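Local coordinates for integron cassette protein (Vibrio cholerae, PDB 3FY6), which is of unknown function but is encoded by a mobile integron gene cassette and probably offers a distinct interaction site on a novel fold, at residues M9-L14 / I28-K33. Sequence-based numbering, arbitrary orientation.
Sequences MTEVNL and IVELHK
Residues 10-14 and 28-31 run antiparallel as neighbouring strands, joined by two hydrogen-bonded pairs, Thr10 with Leu31 and Val12 with Val29. Three of the four bonds are nearly straight, above 165°, while Thr10 N to Leu31 O is more bent, at 149°. Thr10 and the branched valines suit the extended backbone; Val12, Val29, Leu14 and Leu31 supply the apolar side that helices 77-89 and 95-114 cover. There Leu14 CD1 reaches across to Val29 CG2 at 3.7 Å.

The other face, with Glu11, Asn13, Ile28 and Glu30, is mixed and more exposed. At the end of the pairing, Met9, present as selenomethionine, has a long unbranched chain that can follow a neighbouring surface. Its CB lies near Leu31 O and His32 ND1. CG, anti to the backbone N, makes a CH-pi contact over one face of the His32 imidazole, toward its rim. A bend at chi2 (-88°) sets SE obliquely to the ring, 4.8 Å from its centroid, and CE ends 3.4 Å from Glu30 CD. Glu30, two residues before His32, suits its place as an acceptor: His32 NE2 donates to Glu30 OE1 at 2.8 Å, in the imidazole plane and to the anti lone pair. This bond helps hold the ring's rotation, and Tyr35 of strand 35-40 stacks with it. Glu11 and Glu30, a non-hydrogen-bonded pair, stand side by side, OE2 to OE2 at 3.0 Å; such crowding would probably raise the proton affinity of one. Glu11 CG rests on Ile28 CG2.

This two-faced pairing is characteristic of a beta hairpin at the edge of an antiparallel sheet packed on helices.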
# COMPACT_ATOMS: atom_id res chain seq x y z
N MSE A 9 22.96 -14.91 -12.13
CA MSE A 9 21.66 -14.36 -12.52
C MSE A 9 20.54 -15.37 -12.27
O MSE A 9 20.64 -16.53 -12.67
CB MSE A 9 21.68 -13.95 -13.99
CG MSE A 9 20.31 -13.56 -14.56
SE MSE A 9 19.27 -15.06 -15.27
CE MSE A 9 17.64 -14.12 -15.77
N THR A 10 19.47 -14.95 -11.61
CA THR A 10 18.37 -15.87 -11.37
C THR A 10 17.01 -15.24 -11.57
O THR A 10 16.86 -14.02 -11.58
CB THR A 10 18.45 -16.55 -9.99
OG1 THR A 10 17.92 -15.67 -8.99
CG2 THR A 10 19.89 -16.87 -9.65
N GLU A 11 16.01 -16.10 -11.72
CA GLU A 11 14.67 -15.65 -12.06
C GLU A 11 13.70 -16.22 -11.04
O GLU A 11 13.75 -17.40 -10.72
CB GLU A 11 14.31 -16.14 -13.46
CG GLU A 11 13.28 -15.29 -14.17
CD GLU A 11 13.23 -15.58 -15.66
OE1 GLU A 11 12.88 -16.72 -16.04
OE2 GLU A 11 13.54 -14.66 -16.46
N VAL A 12 12.83 -15.37 -10.52
CA VAL A 12 11.82 -15.80 -9.58
C VAL A 12 10.44 -15.55 -10.20
O VAL A 12 10.15 -14.44 -10.63
CB VAL A 12 11.95 -15.03 -8.25
CG1 VAL A 12 10.98 -15.57 -7.22
CG2 VAL A 12 13.39 -15.13 -7.74
N ASN A 13 9.60 -16.58 -10.25
CA ASN A 13 8.25 -16.41 -10.75
C ASN A 13 7.29 -16.27 -9.57
O ASN A 13 7.21 -17.15 -8.73
CB ASN A 13 7.84 -17.59 -11.64
CG ASN A 13 8.36 -17.45 -13.07
OD1 ASN A 13 9.43 -16.90 -13.29
ND2 ASN A 13 7.59 -17.94 -14.03
N LEU A 14 6.58 -15.15 -9.52
CA LEU A 14 5.69 -14.87 -8.40
C LEU A 14 4.23 -14.90 -8.86
O LEU A 14 3.92 -14.48 -9.97
CB LEU A 14 6.03 -13.51 -7.78
CG LEU A 14 7.43 -13.38 -7.18
CD1 LEU A 14 7.69 -11.96 -6.71
CD2 LEU A 14 7.60 -14.37 -6.03
N ILE A 28 7.35 -11.93 -13.26
CA ILE A 28 8.67 -12.54 -13.38
C ILE A 28 9.74 -11.57 -12.90
O ILE A 28 9.91 -10.48 -13.46
CB ILE A 28 8.96 -13.00 -14.81
CG1 ILE A 28 7.82 -13.88 -15.33
CG2 ILE A 28 10.28 -13.79 -14.87
CD1 ILE A 28 7.96 -14.28 -16.78
N VAL A 29 10.44 -11.95 -11.84
CA VAL A 29 11.52 -11.14 -11.32
C VAL A 29 12.86 -11.66 -11.81
O VAL A 29 13.23 -12.80 -11.53
CB VAL A 29 11.54 -11.16 -9.79
CG1 VAL A 29 12.58 -10.18 -9.26
CG2 VAL A 29 10.16 -10.80 -9.24
N GLU A 30 13.59 -10.84 -12.57
CA GLU A 30 14.92 -11.22 -13.01
C GLU A 30 15.97 -10.50 -12.17
O GLU A 30 16.05 -9.27 -12.18
CB GLU A 30 15.12 -10.86 -14.49
CG GLU A 30 14.73 -11.93 -15.47
CD GLU A 30 15.42 -11.75 -16.82
OE1 GLU A 30 16.47 -11.07 -16.87
OE2 GLU A 30 14.92 -12.31 -17.82
N LEU A 31 16.77 -11.27 -11.44
CA LEU A 31 17.82 -10.70 -10.61
C LEU A 31 19.17 -10.84 -11.30
O LEU A 31 19.57 -11.93 -11.66
CB LEU A 31 17.89 -11.42 -9.26
CG LEU A 31 16.57 -11.50 -8.49
CD1 LEU A 31 16.74 -12.31 -7.23
CD2 LEU A 31 16.10 -10.10 -8.17
N HIS A 32 19.85 -9.71 -11.49
CA HIS A 32 21.21 -9.70 -12.00
C HIS A 32 22.03 -8.90 -11.01
O HIS A 32 21.49 -8.19 -10.17
CB HIS A 32 21.28 -9.02 -13.37
CG HIS A 32 20.49 -9.70 -14.44
ND1 HIS A 32 21.07 -10.54 -15.36
CD2 HIS A 32 19.17 -9.65 -14.73
CE1 HIS A 32 20.13 -10.99 -16.19
NE2 HIS A 32 18.98 -10.47 -15.82
N LYS A 33 23.35 -9.00 -11.14
CA LYS A 33 24.26 -8.26 -10.28
C LYS A 33 24.05 -6.75 -10.40
O LYS A 33 24.01 -6.04 -9.39
CB LYS A 33 25.71 -8.64 -10.62
CG LYS A 33 26.76 -7.60 -10.25
CD LYS A 33 27.06 -7.59 -8.76
CE LYS A 33 28.53 -7.26 -8.50
NZ LYS A 33 29.03 -6.21 -9.44